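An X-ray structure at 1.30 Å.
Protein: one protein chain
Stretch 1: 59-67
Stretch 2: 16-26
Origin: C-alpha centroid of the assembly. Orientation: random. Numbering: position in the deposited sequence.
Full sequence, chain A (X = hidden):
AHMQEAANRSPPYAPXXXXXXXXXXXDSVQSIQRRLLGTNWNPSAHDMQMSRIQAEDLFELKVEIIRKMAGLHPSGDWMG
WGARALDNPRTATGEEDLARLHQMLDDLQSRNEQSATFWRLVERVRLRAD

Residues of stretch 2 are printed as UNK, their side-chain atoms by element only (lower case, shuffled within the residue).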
ATOM      1  N   PHE A  59      -0.803  -1.236   5.819  1.00 12.52           N
ATOM      2  CA  PHE A  59      -0.454  -2.481   5.142  1.00 12.77           C
ATOM      3  C   PHE A  59      -1.689  -3.329   4.877  1.00 12.69           C
ATOM      4  O   PHE A  59      -1.863  -3.869   3.779  1.00 13.13           O
ATOM      5  CB  PHE A  59       0.553  -3.271   5.969  1.00 14.02           C
ATOM      6  CG  PHE A  59       1.070  -4.512   5.282  1.00 12.93           C
ATOM      7  CD1 PHE A  59       1.849  -4.412   4.145  1.00 15.18           C
ATOM      8  CD2 PHE A  59       0.795  -5.767   5.789  1.00 14.96           C
ATOM      9  CE1 PHE A  59       2.331  -5.552   3.505  1.00 15.26           C
ATOM     10  CE2 PHE A  59       1.280  -6.910   5.159  1.00 15.31           C
ATOM     11  CZ  PHE A  59       2.056  -6.793   4.029  1.00 15.81           C
ATOM     12  N   GLU A  60      -2.565  -3.458   5.876  1.00 14.17           N
ATOM     13  CA  GLU A  60      -3.756  -4.280   5.697  1.00 16.68           C
ATOM     14  C   GLU A  60      -4.599  -3.764   4.538  1.00 15.06           C
ATOM     15  O   GLU A  60      -5.109  -4.552   3.729  1.00 16.32           O
ATOM     16  CB  GLU A  60      -4.569  -4.311   6.992  1.00 19.29           C
ATOM     17  CG  GLU A  60      -5.857  -5.115   6.880  1.00 29.69           C
ATOM     18  CD  GLU A  60      -6.337  -5.635   8.221  1.00 43.73           C
ATOM     19  OE1 GLU A  60      -6.070  -4.970   9.245  1.00 44.21           O
ATOM     20  OE2 GLU A  60      -6.982  -6.707   8.249  1.00 48.25           O
ATOM     21  N   LEU A  61      -4.743  -2.444   4.427  1.00 13.97           N
ATOM     22  CA  LEU A  61      -5.512  -1.873   3.324  1.00 16.21           C
ATOM     23  C   LEU A  61      -4.802  -2.058   1.989  1.00 16.42           C
ATOM     24  O   LEU A  61      -5.435  -2.392   0.976  1.00 14.66           O
ATOM     25  CB  LEU A  61      -5.755  -0.387   3.575  1.00 23.47           C
ATOM     26  CG  LEU A  61      -7.117   0.009   4.125  1.00 32.20           C
ATOM     27  CD1 LEU A  61      -7.154   1.488   4.275  1.00 40.67           C
ATOM     28  CD2 LEU A  61      -8.217  -0.447   3.206  1.00 29.72           C
ATOM     29  N   LYS A  62      -3.491  -1.813   1.953  1.00 13.69           N
ATOM     30  CA  LYS A  62      -2.749  -2.013   0.715  1.00 12.97           C
ATOM     31  C   LYS A  62      -2.898  -3.439   0.216  1.00 13.19           C
ATOM     32  O   LYS A  62      -3.072  -3.664  -0.986  1.00 12.98           O
ATOM     33  CB  LYS A  62      -1.273  -1.729   0.932  1.00 15.01           C
ATOM     34  CG  LYS A  62      -0.914  -0.286   1.082  1.00 17.93           C
ATOM     35  CD  LYS A  62       0.601  -0.179   1.036  1.00 25.13           C
ATOM     36  CE  LYS A  62       1.053   1.169   1.483  1.00 31.64           C
ATOM     37  NZ  LYS A  62       2.509   1.311   1.242  1.00 24.16           N
ATOM     38  N   VAL A  63      -2.837  -4.414   1.120  1.00 12.13           N
ATOM     39  CA  VAL A  63      -2.957  -5.809   0.711  1.00 13.59           C
ATOM     40  C   VAL A  63      -4.321  -6.072   0.090  1.00 13.18           C
ATOM     41  O   VAL A  63      -4.426  -6.759  -0.929  1.00 13.44           O
ATOM     42  CB  VAL A  63      -2.644  -6.757   1.881  1.00 14.29           C
ATOM     43  CG1 VAL A  63      -2.964  -8.201   1.513  1.00 17.39           C
ATOM     44  CG2 VAL A  63      -1.184  -6.632   2.275  1.00 16.82           C
ATOM     45  N   GLU A  64      -5.381  -5.499   0.663  1.00 13.02           N
ATOM     46  CA  GLU A  64      -6.698  -5.698   0.073  1.00 14.74           C
ATOM     47  C   GLU A  64      -6.760  -5.122  -1.336  1.00 13.26           C
ATOM     48  O   GLU A  64      -7.320  -5.744  -2.248  1.00 13.63           O
ATOM     49  CB  GLU A  64      -7.780  -5.094   0.963  1.00 17.65           C
ATOM     50  CG  GLU A  64      -7.980  -5.858   2.269  1.00 23.80           C
ATOM     51  CD  GLU A  64      -8.091  -7.363   2.048  1.00 47.75           C
ATOM     52  OE1 GLU A  64      -8.891  -7.771   1.177  1.00 57.44           O
ATOM     53  OE2 GLU A  64      -7.364  -8.120   2.730  1.00 52.74           O
ATOM     54  N   ILE A  65      -6.181  -3.943  -1.540  1.00 11.75           N
ATOM     55  CA  ILE A  65      -6.169  -3.332  -2.867  1.00 11.97           C
ATOM     56  C   ILE A  65      -5.333  -4.162  -3.834  1.00 12.98           C
ATOM     57  O   ILE A  65      -5.737  -4.411  -4.977  1.00 12.38           O
ATOM     58  CB  ILE A  65      -5.660  -1.882  -2.788  1.00 11.73           C
ATOM     59  CG1 ILE A  65      -6.648  -0.997  -2.040  1.00 12.75           C
ATOM     60  CG2 ILE A  65      -5.384  -1.318  -4.175  1.00 13.43           C
ATOM     61  CD1 ILE A  65      -6.051   0.339  -1.608  1.00 15.20           C
ATOM     62  N   ILE A  66      -4.149  -4.587  -3.388  1.00 11.77           N
ATOM     63  CA  ILE A  66      -3.236  -5.344  -4.237  1.00 12.13           C
ATOM     64  C   ILE A  66      -3.867  -6.659  -4.671  1.00 13.21           C
ATOM     65  O   ILE A  66      -3.786  -7.042  -5.844  1.00 13.20           O
ATOM     66  CB  ILE A  66      -1.898  -5.547  -3.504  1.00 13.50           C
ATOM     67  CG1 ILE A  66      -1.142  -4.220  -3.420  1.00 14.91           C
ATOM     68  CG2 ILE A  66      -1.055  -6.619  -4.176  1.00 15.39           C
ATOM     69  CD1 ILE A  66      -0.013  -4.234  -2.383  1.00 17.02           C
ATOM     70  N   ARG A  67      -4.506  -7.370  -3.737  1.00 12.82           N
ATOM     71  CA  ARG A  67      -5.132  -8.637  -4.090  1.00 14.41           C
ATOM     72  C   ARG A  67      -6.283  -8.421  -5.061  1.00 13.38           C
ATOM     73  O   ARG A  67      -6.477  -9.211  -5.991  1.00 15.93           O
ATOM     74  CB  ARG A  67      -5.568  -9.381  -2.829  1.00 17.70           C
ATOM     75  CG  ARG A  67      -4.389 -10.052  -2.123  1.00 23.61           C
ATOM     76  CD  ARG A  67      -4.796 -10.818  -0.868  1.00 35.17           C
ATOM     77  NE  ARG A  67      -5.358 -12.136  -1.155  1.00 47.09           N
ATOM     78  CZ  ARG A  67      -4.707 -13.137  -1.749  1.00 53.45           C
ATOM     79  NH1 ARG A  67      -5.326 -14.292  -1.969  1.00 53.40           N
ATOM     80  NH2 ARG A  67      -3.438 -13.005  -2.123  1.00 56.55           N
ATOM     81  N   UNK A  16      -4.088  -9.513  14.144  1.00 34.29           N
ATOM     82  CA  UNK A  16      -3.590  -8.944  12.896  1.00 34.72           C
ATOM     83  C   UNK A  16      -3.130 -10.055  11.952  1.00 34.39           C
ATOM     84  O   UNK A  16      -2.359 -10.926  12.348  1.00 33.93           O
ATOM     85  c   UNK A  16      -2.562  -5.337  10.437  1.00 20.70           C
ATOM     86  c   UNK A  16      -0.570  -6.639  10.167  1.00 19.19           C
ATOM     87  c   UNK A  16      -0.915  -7.390  11.270  1.00 29.31           C
ATOM     88  c   UNK A  16      -1.394  -5.617   9.757  1.00 21.34           C
ATOM     89  c   UNK A  16      -2.451  -7.963  13.175  1.00 32.00           C
ATOM     90  o   UNK A  16      -1.048  -4.868   8.664  1.00 20.48           O
ATOM     91  c   UNK A  16      -2.899  -6.098  11.542  1.00 27.25           C
ATOM     92  c   UNK A  16      -2.079  -7.132  11.976  1.00 28.03           C
ATOM     93  N   UNK A  17      -3.595 -10.018  10.699  1.00 33.20           N
ATOM     94  CA  UNK A  17      -3.423 -11.187   9.816  1.00 32.71           C
ATOM     95  C   UNK A  17      -2.006 -11.423   9.297  1.00 29.61           C
ATOM     96  O   UNK A  17      -1.746 -12.514   8.773  1.00 33.77           O
ATOM     97  c   UNK A  17      -4.402 -10.912   8.664  1.00 33.21           C
ATOM     98  c   UNK A  17      -4.474  -8.994  10.105  1.00 35.35           C
ATOM     99  c   UNK A  17      -4.610  -9.436   8.678  1.00 35.29           C
ATOM    100  N   UNK A  18      -1.083 -10.467   9.411  1.00 26.36           N
ATOM    101  CA  UNK A  18       0.220 -10.625   8.782  1.00 25.06           C
ATOM    102  C   UNK A  18       1.347 -10.412   9.785  1.00 23.12           C
ATOM    103  O   UNK A  18       1.337  -9.412  10.527  1.00 24.95           O
ATOM    104  o   UNK A  18      -4.127  -9.537   4.221  1.00 33.73           O
ATOM    105  c   UNK A  18      -1.080 -10.673   5.853  1.00 27.45           C
ATOM    106  c   UNK A  18      -1.680  -8.532   6.713  1.00 28.33           C
ATOM    107  c   UNK A  18      -2.183 -10.654   5.021  1.00 28.54           C
ATOM    108  c   UNK A  18      -2.785  -8.502   5.884  1.00 29.07           C
ATOM    109  c   UNK A  18      -3.028  -9.565   5.043  1.00 30.48           C
ATOM    110  c   UNK A  18      -0.811  -9.616   6.708  1.00 24.68           C
ATOM    111  c   UNK A  18       0.386  -9.645   7.618  1.00 23.01           C
ATOM    112  N   UNK A  19       2.333 -11.307   9.830  1.00 20.10           N
ATOM    113  CA  UNK A  19       3.564 -11.006  10.565  1.00 21.59           C
ATOM    114  C   UNK A  19       4.163  -9.719  10.025  1.00 20.76           C
ATOM    115  O   UNK A  19       4.020  -9.392   8.846  1.00 19.25           O
ATOM    116  c   UNK A  19       3.504 -13.314   9.906  1.00 26.73           C
ATOM    117  c   UNK A  19       2.375 -12.633   9.191  1.00 23.86           C
ATOM    118  c   UNK A  19       4.465 -12.205  10.250  1.00 24.74           C
ATOM    119  N   UNK A  20       4.841  -8.979  10.905  1.00 19.95           N
ATOM    120  CA  UNK A  20       5.317  -7.654  10.529  1.00 20.07           C
ATOM    121  C   UNK A  20       6.404  -7.689   9.465  1.00 19.60           C
ATOM    122  O   UNK A  20       6.688  -6.653   8.846  1.00 17.86           O
ATOM    123  c   UNK A  20       4.641  -6.852  12.759  1.00 31.59           C
ATOM    124  c   UNK A  20       5.763  -6.868  11.768  1.00 26.42           C
ATOM    125  c   UNK A  20       7.008  -7.497  12.366  1.00 24.37           C
ATOM    126  N   UNK A  21       7.016  -8.848   9.222  1.00 19.83           N
ATOM    127  CA  UNK A  21       8.060  -8.967   8.216  1.00 21.60           C
ATOM    128  C   UNK A  21       7.600  -9.669   6.942  1.00 21.98           C
ATOM    129  O   UNK A  21       8.411  -9.864   6.033  1.00 25.83           O
ATOM    130  o   UNK A  21       9.943 -11.806   9.569  1.00 45.30           O
ATOM    131  c   UNK A  21       9.001 -10.992   9.431  1.00 36.66           C
ATOM    132  o   UNK A  21       7.831 -11.241   9.795  1.00 35.15           O
ATOM    133  c   UNK A  21       9.308  -9.652   8.797  1.00 26.00           C
ATOM    134  N   UNK A  22       6.326 -10.035   6.845  1.00 20.14           N
ATOM    135  CA  UNK A  22       5.843 -10.695   5.637  1.00 19.31           C
ATOM    136  C   UNK A  22       5.697  -9.682   4.509  1.00 19.64           C
ATOM    137  O   UNK A  22       5.081  -8.624   4.680  1.00 18.08           O
ATOM    138  c   UNK A  22       3.958 -12.057   4.648  1.00 24.48           C
ATOM    139  c   UNK A  22       4.502 -11.375   5.892  1.00 22.16           C
ATOM    140  o   UNK A  22       2.291 -12.985   6.075  1.00 31.81           O
ATOM    141  o   UNK A  22       2.122 -13.389   3.922  1.00 27.81           O
ATOM    142  c   UNK A  22       2.704 -12.869   4.903  1.00 28.06           C
ATOM    143  N   UNK A  23       6.246 -10.014   3.343  1.00 19.52           N
ATOM    144  CA  UNK A  23       6.265  -9.109   2.201  1.00 17.29           C
ATOM    145  C   UNK A  23       5.132  -9.471   1.252  1.00 19.33           C
ATOM    146  O   UNK A  23       5.033 -10.619   0.796  1.00 21.38           O
ATOM    147  c   UNK A  23      10.114  -8.645   1.807  1.00 30.58           C
ATOM    148  c   UNK A  23       8.727  -8.652   2.426  1.00 27.17           C
ATOM    149  c   UNK A  23       7.570  -8.280   0.225  1.00 18.54           C
ATOM    150  c   UNK A  23       7.624  -9.137   1.480  1.00 19.29           C
ATOM    151  N   UNK A  24       4.280  -8.491   0.949  1.00 16.33           N
ATOM    152  CA  UNK A  24       3.225  -8.616  -0.051  1.00 15.72           C
ATOM    153  C   UNK A  24       3.274  -7.374  -0.927  1.00 17.43           C
ATOM    154  O   UNK A  24       3.293  -6.252  -0.411  1.00 15.98           O
ATOM    155  c   UNK A  24       1.784  -9.976   1.519  1.00 21.98           C
ATOM    156  c   UNK A  24       0.533 -10.064   2.354  1.00 22.19           C
ATOM    157  c   UNK A  24       0.742  -8.790  -0.456  1.00 19.20           C
ATOM    158  c   UNK A  24       1.837  -8.747   0.606  1.00 16.60           C
ATOM    159  N   UNK A  25       3.291  -7.564  -2.247  1.00 16.60           N
ATOM    160  CA  UNK A  25       3.361  -6.419  -3.136  1.00 15.04           C
ATOM    161  C   UNK A  25       4.633  -5.618  -3.029  1.00 14.45           C
ATOM    162  O   UNK A  25       4.691  -4.485  -3.513  1.00 16.54           O
ATOM    163  N   UNK A  26       5.671  -6.173  -2.405  1.00 16.10           N
ATOM    164  CA  UNK A  26       6.910  -5.458  -2.222  1.00 19.08           C
ATOM    165  C   UNK A  26       7.001  -4.644  -0.952  1.00 17.41           C
ATOM    166  O   UNK A  26       8.002  -3.945  -0.762  1.00 21.57           O
TER

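Position 16 carries one carbon leading to a six-carbon ring that bears an oxygen. That oxygen lies 3.5 Å from CB of Phe-59, near the plane of the phenyl ring at its edge. The residue is Tyr-16, whose length lets an exposed residue reach the helix; its OH is hydrogen-bonded elsewhere in the structure.

At position 17 three carbons close a ring onto the backbone nitrogen, and a ring carbon of position 17 lies 3.6 Å from OE2 of Glu-60. This is Pro-17, whose closed ring keeps phi at -73°.

Position 18 again shows one carbon, a six-carbon ring and an oxygen. Its CB points toward the helix, and the edge of Phe-59 meets the face of its ring in an offset edge-to-face pair, with centroids 5.4 Å apart and planes at 86°. Further out, the oxygen of position 18 comes within 3.2 Å of Val-63 CG1 and 3.8 Å of Glu-64 OE2. This is Tyr-18: a flat, long side chain covers nonpolar surface while its hydroxyl reaches past Val-63 CG1 to the end of Glu-64.

Position 19 has another three-carbon ring closed onto N, so it is Pro-19. It turns away from the helix and supplies the carbonyl O that accepts the closing bond of a type I turn. Position 20, one carbon carrying two others, is Val-20, also directed away. At position 21 two carbons end in two oxygens: Asp-21. These two hold the middle of the turn, with phi/psi of -67/-15° and -105/3°, and the charged Asp-21, out of reach of stretch 1, is free to meet solvent. Position 22 has three carbons, the third with two oxygens, and its backbone O approaches CZ of Phe-59 at 3.6 Å. It is Glu-22, whose N donates to O of Pro-19 at 3.1 Å, closing the turn.

Position 23 has four carbons forked at the first, with one arm two carbons long: Ile-23, pointing away; it makes no contact with the helix, so nothing here dictates its type. Position 24 has the same forked pattern but is buried and points toward the helix. Its CB lies 3.9 Å from Phe-59 CZ, and the end of its longer arm approaches Val-63. This is Ile-24, with CD1 3.8 Å from Val-63 CG2, so the branched side chain fills space beside both.

Positions 25 and 26 lack side-chain atoms: Gly-25 and Gly-26. At Gly-25 phi is positive, and an ideal CB would fall 2.6 Å from Ile-66 CD1, a clash. At Gly-26 a CB would jam against the preceding carbonyl oxygen.

The contact works by packing, burying 522 Å² in all. Phe-59, Val-63 and Ile-66 point toward the irregular segment, where Tyr-18, Ile-24 and the bare backbone of Gly-25 receive them.

Stretch 2 (16-26) YPYPVDEIIGG
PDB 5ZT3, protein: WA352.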